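Local coordinates for protein leucyl-trna synthetase (Plasmodium knowlesi, PDB 5FOF) that probably removes wrongly attached amino acids from tRNA(Leu) by hydrolysis, as the editing domain of a cytosolic leucyl-tRNA synthetase, at residues Y104-Y116 and N148-K160. Sequence-based numbering, arbitrary orientation.
Sequences YVTLGFNKQRLHY and NLAYQGVIPMLSK
F109 meets the turn G153-P156 with both backbone and ring, a worked example of how the end of a strand can be tied to the end of a helix. Its N-H runs almost straight into the carbonyl of V154, F109 N to V154 O measuring 2.7 Å. Followed outward, the side chain begins with CB and CG close to that same V154 oxygen. With CG beside the backbone N and anti to the carbonyl carbon (chi1 -51°), the ring swings along the turn: CD2 brings its edge to the carbonyl of G153, 3.1 Å from G153 O, CE2 lies against the peptide joining I155 to P156, and CZ ends on P156 CB at 3.7 Å. One face of the ring is overlain near its rim by R113 CD, while M126 of strand 125-126 touches F109, R113 and P156 alike.

The loop then curls back, and R113 N donates to G153 O at 3.0 Å, approaching from above the carbonyl plane. Q112 lays its CG beside Q152 O (3.5 Å) and against V154 CG2 (3.9 Å). On the strand side, L107 O packs against P156 CD, and G108 CA lies 3.3 Å from V154 O and close to I155 CG2.

Within the second segment, G153 has positive phi, and the bonds from G153 N to A150 O and from V154 N to L149 O close helix 143-151. This is a Schellman motif; the carbonyls of G153 and V154, at its end, take the N-H groups of R113 and F109 and so join the helix end to the loop leaving strand 102-108.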
ATOM      1  N   TYR A 104      11.832   3.226   1.196  1.00 41.87           N
ATOM      2  CA  TYR A 104      12.984   2.913   0.350  1.00 43.21           C
ATOM      3  C   TYR A 104      12.530   2.721  -1.090  1.00 45.45           C
ATOM      4  O   TYR A 104      11.502   2.092  -1.347  1.00 52.16           O
ATOM      5  CB  TYR A 104      13.703   1.663   0.879  1.00 44.23           C
ATOM      6  CG  TYR A 104      14.477   1.928   2.155  1.00 47.17           C
ATOM      7  CD1 TYR A 104      13.818   2.101   3.379  1.00 46.06           C
ATOM      8  CD2 TYR A 104      15.869   2.047   2.140  1.00 48.83           C
ATOM      9  CE1 TYR A 104      14.521   2.378   4.540  1.00 46.89           C
ATOM     10  CE2 TYR A 104      16.583   2.308   3.300  1.00 50.25           C
ATOM     11  CZ  TYR A 104      15.906   2.469   4.499  1.00 51.64           C
ATOM     12  OH  TYR A 104      16.615   2.733   5.659  1.00 58.36           O
ATOM     13  N   VAL A 105      13.300   3.261  -2.026  1.00 43.87           N
ATOM     14  CA  VAL A 105      12.929   3.283  -3.433  1.00 43.86           C
ATOM     15  C   VAL A 105      13.905   2.396  -4.170  1.00 42.81           C
ATOM     16  O   VAL A 105      15.120   2.586  -4.072  1.00 45.62           O
ATOM     17  CB  VAL A 105      12.954   4.720  -3.979  1.00 44.76           C
ATOM     18  CG1 VAL A 105      12.590   4.759  -5.451  1.00 44.96           C
ATOM     19  CG2 VAL A 105      11.987   5.580  -3.178  1.00 47.31           C
ATOM     20  N   THR A 106      13.381   1.416  -4.889  1.00 41.15           N
ATOM     21  CA  THR A 106      14.223   0.408  -5.543  1.00 41.49           C
ATOM     22  C   THR A 106      13.655   0.088  -6.914  1.00 39.43           C
ATOM     23  O   THR A 106      12.675   0.681  -7.338  1.00 42.02           O
ATOM     24  CB  THR A 106      14.385  -0.867  -4.649  1.00 44.10           C
ATOM     25  OG1 THR A 106      15.305  -1.795  -5.247  1.00 48.06           O
ATOM     26  CG2 THR A 106      13.055  -1.574  -4.396  1.00 43.60           C
ATOM     27  N   LEU A 107      14.304  -0.823  -7.612  1.00 40.61           N
ATOM     28  CA  LEU A 107      13.837  -1.315  -8.891  1.00 43.56           C
ATOM     29  C   LEU A 107      13.461  -2.778  -8.736  1.00 45.17           C
ATOM     30  O   LEU A 107      14.163  -3.529  -8.074  1.00 45.05           O
ATOM     31  CB  LEU A 107      14.954  -1.193  -9.914  1.00 44.60           C
ATOM     32  CG  LEU A 107      15.338   0.232 -10.294  1.00 47.48           C
ATOM     33  CD1 LEU A 107      16.666   0.255 -11.026  1.00 48.19           C
ATOM     34  CD2 LEU A 107      14.256   0.853 -11.163  1.00 50.49           C
ATOM     35  N   GLY A 108      12.357  -3.180  -9.354  1.00 48.75           N
ATOM     36  CA  GLY A 108      11.925  -4.579  -9.348  1.00 46.87           C
ATOM     37  C   GLY A 108      11.149  -4.969 -10.582  1.00 46.03           C
ATOM     38  O   GLY A 108      11.016  -4.186 -11.530  1.00 44.45           O
ATOM     39  N   PHE A 109      10.597  -6.177 -10.541  1.00 49.88           N
ATOM     40  CA  PHE A 109       9.997  -6.816 -11.711  1.00 49.94           C
ATOM     41  C   PHE A 109       8.496  -6.617 -11.705  1.00 52.50           C
ATOM     42  O   PHE A 109       7.916  -6.365 -10.640  1.00 50.08           O
ATOM     43  CB  PHE A 109      10.333  -8.291 -11.693  1.00 50.27           C
ATOM     44  CG  PHE A 109      11.801  -8.575 -11.505  1.00 49.16           C
ATOM     45  CD1 PHE A 109      12.718  -8.218 -12.475  1.00 52.55           C
ATOM     46  CD2 PHE A 109      12.255  -9.203 -10.373  1.00 50.36           C
ATOM     47  CE1 PHE A 109      14.065  -8.494 -12.317  1.00 53.98           C
ATOM     48  CE2 PHE A 109      13.606  -9.480 -10.192  1.00 53.71           C
ATOM     49  CZ  PHE A 109      14.511  -9.128 -11.169  1.00 55.96           C
ATOM     50  N   ASN A 110       7.882  -6.721 -12.890  1.00 53.70           N
ATOM     51  CA  ASN A 110       6.418  -6.570 -13.051  1.00 57.61           C
ATOM     52  C   ASN A 110       5.629  -7.804 -12.573  1.00 59.89           C
ATOM     53  O   ASN A 110       4.527  -7.677 -12.022  1.00 59.68           O
ATOM     54  CB  ASN A 110       6.057  -6.267 -14.513  1.00 58.87           C
ATOM     55  CG  ASN A 110       4.735  -5.531 -14.647  1.00 62.15           C
ATOM     56  OD1 ASN A 110       4.605  -4.395 -14.188  1.00 68.55           O
ATOM     57  ND2 ASN A 110       3.746  -6.166 -15.279  1.00 62.75           N
ATOM     58  N   LYS A 111       6.212  -8.979 -12.817  1.00 60.50           N
ATOM     59  CA  LYS A 111       5.730 -10.283 -12.361  1.00 64.03           C
ATOM     60  C   LYS A 111       6.867 -10.925 -11.556  1.00 59.80           C
ATOM     61  O   LYS A 111       8.022 -10.620 -11.810  1.00 55.38           O
ATOM     62  CB  LYS A 111       5.417 -11.124 -13.610  1.00 73.42           C
ATOM     63  CG  LYS A 111       4.772 -12.486 -13.368  1.00 84.96           C
ATOM     64  CD  LYS A 111       5.040 -13.472 -14.512  1.00 91.68           C
ATOM     65  CE  LYS A 111       4.897 -14.923 -14.043  1.00 94.82           C
ATOM     66  NZ  LYS A 111       5.456 -15.917 -15.008  1.00 94.93           N
ATOM     67  N   GLN A 112       6.553 -11.801 -10.595  1.00 60.89           N
ATOM     68  CA  GLN A 112       7.575 -12.492  -9.781  1.00 63.74           C
ATOM     69  C   GLN A 112       8.468 -13.381 -10.652  1.00 65.41           C
ATOM     70  O   GLN A 112       7.970 -14.210 -11.412  1.00 70.70           O
ATOM     71  CB  GLN A 112       6.936 -13.351  -8.676  1.00 69.86           C
ATOM     72  CG  GLN A 112       6.200 -12.553  -7.604  1.00 75.76           C
ATOM     73  CD  GLN A 112       5.556 -13.401  -6.499  1.00 80.79           C
ATOM     74  OE1 GLN A 112       6.172 -14.332  -5.968  1.00 78.73           O
ATOM     75  NE2 GLN A 112       4.310 -13.067  -6.138  1.00 80.84           N
ATOM     76  N   ARG A 113       9.780 -13.196 -10.541  1.00 64.68           N
ATOM     77  CA  ARG A 113      10.756 -13.926 -11.343  1.00 65.95           C
ATOM     78  C   ARG A 113      11.425 -14.931 -10.431  1.00 66.79           C
ATOM     79  O   ARG A 113      12.125 -14.551  -9.507  1.00 68.64           O
ATOM     80  CB  ARG A 113      11.792 -12.976 -11.963  1.00 68.34           C
ATOM     81  CG  ARG A 113      11.255 -12.170 -13.149  1.00 70.35           C
ATOM     82  CD  ARG A 113      12.343 -11.441 -13.928  1.00 70.87           C
ATOM     83  NE  ARG A 113      13.413 -12.346 -14.354  1.00 71.88           N
ATOM     84  CZ  ARG A 113      14.538 -11.972 -14.965  1.00 66.15           C
ATOM     85  NH1 ARG A 113      14.771 -10.692 -15.273  1.00 63.49           N
ATOM     86  NH2 ARG A 113      15.437 -12.899 -15.283  1.00 63.35           N
ATOM     87  N   LEU A 114      11.206 -16.213 -10.700  1.00 70.66           N
ATOM     88  CA  LEU A 114      11.558 -17.281  -9.778  1.00 74.00           C
ATOM     89  C   LEU A 114      12.810 -18.035 -10.244  1.00 73.47           C
ATOM     90  O   LEU A 114      12.779 -19.255 -10.403  1.00 79.50           O
ATOM     91  CB  LEU A 114      10.355 -18.224  -9.610  1.00 76.48           C
ATOM     92  CG  LEU A 114       9.038 -17.551  -9.177  1.00 79.36           C
ATOM     93  CD1 LEU A 114       7.846 -18.478  -9.394  1.00 79.17           C
ATOM     94  CD2 LEU A 114       9.116 -17.084  -7.725  1.00 77.06           C
ATOM     95  N   HIS A 115      13.907 -17.299 -10.456  1.00 74.33           N
ATOM     96  CA  HIS A 115      15.224 -17.911 -10.719  1.00 73.65           C
ATOM     97  C   HIS A 115      15.793 -18.505  -9.421  1.00 67.84           C
ATOM     98  O   HIS A 115      15.910 -17.815  -8.410  1.00 60.38           O
ATOM     99  CB  HIS A 115      16.221 -16.905 -11.340  1.00 78.06           C
ATOM    100  CG  HIS A 115      17.601 -17.468 -11.556  1.00 77.56           C
ATOM    101  ND1 HIS A 115      18.721 -16.966 -10.923  1.00 75.78           N
ATOM    102  CD2 HIS A 115      18.033 -18.505 -12.314  1.00 72.87           C
ATOM    103  CE1 HIS A 115      19.783 -17.661 -11.291  1.00 73.48           C
ATOM    104  NE2 HIS A 115      19.393 -18.600 -12.135  1.00 75.78           N
ATOM    105  N   TYR A 116      16.123 -19.794  -9.477  1.00 70.19           N
ATOM    106  CA  TYR A 116      16.738 -20.518  -8.372  1.00 73.52           C
ATOM    107  C   TYR A 116      18.216 -20.708  -8.679  1.00 75.39           C
ATOM    108  O   TYR A 116      19.070 -20.212  -7.947  1.00 71.77           O
ATOM    109  CB  TYR A 116      16.037 -21.872  -8.161  1.00 74.20           C
ATOM    110  CG  TYR A 116      14.653 -21.741  -7.545  1.00 76.15           C
ATOM    111  CD1 TYR A 116      14.499 -21.570  -6.154  1.00 74.38           C
ATOM    112  CD2 TYR A 116      13.497 -21.772  -8.344  1.00 72.55           C
ATOM    113  CE1 TYR A 116      13.242 -21.434  -5.580  1.00 72.28           C
ATOM    114  CE2 TYR A 116      12.233 -21.642  -7.777  1.00 71.62           C
ATOM    115  CZ  TYR A 116      12.110 -21.469  -6.397  1.00 75.61           C
ATOM    116  OH  TYR A 116      10.862 -21.335  -5.831  1.00 81.32           O
ATOM    117  N   ASN A 148      12.447  -9.654   2.037  1.00 46.01           N
ATOM    118  CA  ASN A 148      11.298 -10.507   1.757  1.00 45.23           C
ATOM    119  C   ASN A 148      10.849 -10.434   0.294  1.00 42.03           C
ATOM    120  O   ASN A 148      10.614 -11.460  -0.319  1.00 40.61           O
ATOM    121  CB  ASN A 148      10.151 -10.188   2.722  1.00 45.51           C
ATOM    122  CG  ASN A 148      10.416 -10.717   4.116  1.00 45.78           C
ATOM    123  OD1 ASN A 148      10.877 -11.841   4.273  1.00 46.05           O
ATOM    124  ND2 ASN A 148      10.125  -9.914   5.131  1.00 48.19           N
ATOM    125  N   LEU A 149      10.761  -9.224  -0.253  1.00 40.67           N
ATOM    126  CA  LEU A 149      10.398  -9.032  -1.650  1.00 39.35           C
ATOM    127  C   LEU A 149      11.434  -9.685  -2.595  1.00 41.95           C
ATOM    128  O   LEU A 149      11.072 -10.313  -3.606  1.00 40.31           O
ATOM    129  CB  LEU A 149      10.237  -7.543  -1.964  1.00 36.84           C
ATOM    130  CG  LEU A 149       9.031  -6.806  -1.376  1.00 38.28           C
ATOM    131  CD1 LEU A 149       9.116  -5.306  -1.663  1.00 39.69           C
ATOM    132  CD2 LEU A 149       7.744  -7.351  -1.939  1.00 38.18           C
ATOM    133  N   ALA A 150      12.715  -9.547  -2.253  1.00 41.48           N
ATOM    134  CA  ALA A 150      13.798 -10.143  -3.040  1.00 42.13           C
ATOM    135  C   ALA A 150      13.764 -11.688  -3.046  1.00 42.62           C
ATOM    136  O   ALA A 150      13.946 -12.319  -4.116  1.00 40.74           O
ATOM    137  CB  ALA A 150      15.152  -9.634  -2.541  1.00 43.06           C
ATOM    138  N   TYR A 151      13.524 -12.275  -1.867  1.00 43.26           N
ATOM    139  CA  TYR A 151      13.355 -13.726  -1.735  1.00 49.12           C
ATOM    140  C   TYR A 151      12.060 -14.281  -2.352  1.00 50.80           C
ATOM    141  O   TYR A 151      12.000 -15.472  -2.664  1.00 52.10           O
ATOM    142  CB  TYR A 151      13.489 -14.179  -0.278  1.00 49.69           C
ATOM    143  CG  TYR A 151      14.899 -14.058   0.255  1.00 52.93           C
ATOM    144  CD1 TYR A 151      15.966 -14.677  -0.391  1.00 57.32           C
ATOM    145  CD2 TYR A 151      15.170 -13.338   1.414  1.00 56.06           C
ATOM    146  CE1 TYR A 151      17.258 -14.572   0.096  1.00 61.91           C
ATOM    147  CE2 TYR A 151      16.461 -13.223   1.903  1.00 57.48           C
ATOM    148  CZ  TYR A 151      17.504 -13.844   1.244  1.00 60.32           C
ATOM    149  OH  TYR A 151      18.797 -13.741   1.728  1.00 64.54           O
ATOM    150  N   GLN A 152      11.043 -13.438  -2.526  1.00 49.71           N
ATOM    151  CA  GLN A 152       9.838 -13.832  -3.273  1.00 51.84           C
ATOM    152  C   GLN A 152       9.878 -13.407  -4.754  1.00 50.93           C
ATOM    153  O   GLN A 152       8.857 -13.443  -5.447  1.00 48.92           O
ATOM    154  CB  GLN A 152       8.588 -13.328  -2.549  1.00 52.25           C
ATOM    155  CG  GLN A 152       8.396 -14.071  -1.234  1.00 56.30           C
ATOM    156  CD  GLN A 152       7.386 -13.426  -0.312  1.00 62.32           C
ATOM    157  OE1 GLN A 152       6.326 -13.999  -0.031  1.00 72.49           O
ATOM    158  NE2 GLN A 152       7.703 -12.234   0.170  1.00 64.93           N
ATOM    159  N   GLY A 153      11.066 -13.010  -5.224  1.00 49.89           N
ATOM    160  CA  GLY A 153      11.316 -12.742  -6.627  1.00 49.26           C
ATOM    161  C   GLY A 153      10.824 -11.439  -7.222  1.00 47.65           C
ATOM    162  O   GLY A 153      10.901 -11.283  -8.447  1.00 44.97           O
ATOM    163  N   VAL A 154      10.345 -10.506  -6.388  1.00 44.28           N
ATOM    164  CA  VAL A 154       9.776  -9.228  -6.877  1.00 42.56           C
ATOM    165  C   VAL A 154      10.858  -8.205  -7.213  1.00 41.54           C
ATOM    166  O   VAL A 154      10.644  -7.370  -8.093  1.00 38.93           O
ATOM    167  CB  VAL A 154       8.758  -8.589  -5.892  1.00 41.78           C
ATOM    168  CG1 VAL A 154       8.163  -7.288  -6.441  1.00 39.08           C
ATOM    169  CG2 VAL A 154       7.628  -9.556  -5.600  1.00 42.99           C
ATOM    170  N   ILE A 155      11.990  -8.260  -6.509  1.00 43.05           N
ATOM    171  CA  ILE A 155      13.140  -7.398  -6.784  1.00 43.39           C
ATOM    172  C   ILE A 155      14.410  -8.218  -6.879  1.00 48.54           C
ATOM    173  O   ILE A 155      14.534  -9.263  -6.218  1.00 45.76           O
ATOM    174  CB  ILE A 155      13.317  -6.289  -5.712  1.00 44.54           C
ATOM    175  CG1 ILE A 155      13.742  -6.850  -4.347  1.00 44.68           C
ATOM    176  CG2 ILE A 155      12.032  -5.485  -5.567  1.00 44.12           C
ATOM    177  CD1 ILE A 155      13.787  -5.817  -3.229  1.00 44.50           C
ATOM    178  N   PRO A 156      15.385  -7.739  -7.683  1.00 56.15           N
ATOM    179  CA  PRO A 156      16.690  -8.402  -7.762  1.00 53.20           C
ATOM    180  C   PRO A 156      17.581  -8.055  -6.583  1.00 52.79           C
ATOM    181  O   PRO A 156      17.297  -7.110  -5.843  1.00 54.43           O
ATOM    182  CB  PRO A 156      17.290  -7.810  -9.034  1.00 55.13           C
ATOM    183  CG  PRO A 156      16.746  -6.418  -9.083  1.00 55.72           C
ATOM    184  CD  PRO A 156      15.391  -6.458  -8.419  1.00 56.06           C
ATOM    185  N   MET A 157      18.666  -8.810  -6.432  1.00 58.83           N
ATOM    186  CA  MET A 157      19.739  -8.473  -5.489  1.00 58.75           C
ATOM    187  C   MET A 157      20.921  -7.914  -6.275  1.00 54.64           C
ATOM    188  O   MET A 157      21.179  -8.367  -7.389  1.00 54.68           O
ATOM    189  CB  MET A 157      20.147  -9.702  -4.684  1.00 62.55           C
ATOM    190  CG  MET A 157      18.965 -10.513  -4.181  1.00 64.48           C
ATOM    191  SD  MET A 157      19.378 -11.524  -2.750  1.00 78.58           S
ATOM    192  CE  MET A 157      18.245 -12.876  -3.058  1.00 79.27           C
ATOM    193  N   LEU A 158      21.607  -6.922  -5.705  1.00 51.49           N
ATOM    194  CA  LEU A 158      22.748  -6.241  -6.356  1.00 51.44           C
ATOM    195  C   LEU A 158      24.080  -6.943  -6.076  1.00 52.10           C
ATOM    196  O   LEU A 158      24.330  -7.377  -4.950  1.00 51.95           O
ATOM    197  CB  LEU A 158      22.841  -4.775  -5.893  1.00 48.92           C
ATOM    198  CG  LEU A 158      23.886  -3.818  -6.502  1.00 48.34           C
ATOM    199  CD1 LEU A 158      23.729  -3.647  -8.010  1.00 47.90           C
ATOM    200  CD2 LEU A 158      23.806  -2.447  -5.824  1.00 49.79           C
ATOM    201  N   SER A 159      24.941  -7.014  -7.095  1.00 53.49           N
ATOM    202  CA  SER A 159      26.265  -7.635  -6.965  1.00 52.20           C
ATOM    203  C   SER A 159      27.267  -7.108  -7.999  1.00 53.19           C
ATOM    204  O   SER A 159      26.869  -6.679  -9.074  1.00 54.86           O
ATOM    205  CB  SER A 159      26.120  -9.155  -7.112  1.00 47.93           C
ATOM    206  OG  SER A 159      27.329  -9.824  -6.823  1.00 46.11           O
ATOM    207  N   LYS A 160      28.556  -7.126  -7.646  1.00 57.68           N
ATOM    208  CA  LYS A 160      29.680  -6.965  -8.604  1.00 59.18           C
ATOM    209  C   LYS A 160      30.473  -8.277  -8.732  1.00 58.38           C
ATOM    210  O   LYS A 160      31.605  -8.276  -9.231  1.00 56.49           O
ATOM    211  CB  LYS A 160      30.666  -5.870  -8.145  1.00 61.98           C
ATOM    212  CG  LYS A 160      30.115  -4.455  -8.033  1.00 65.96           C
ATOM    213  CD  LYS A 160      31.227  -3.401  -7.993  1.00 65.82           C
ATOM    214  CE  LYS A 160      32.179  -3.558  -6.807  1.00 65.70           C
ATOM    215  NZ  LYS A 160      31.509  -3.504  -5.472  1.00 66.12           N
TER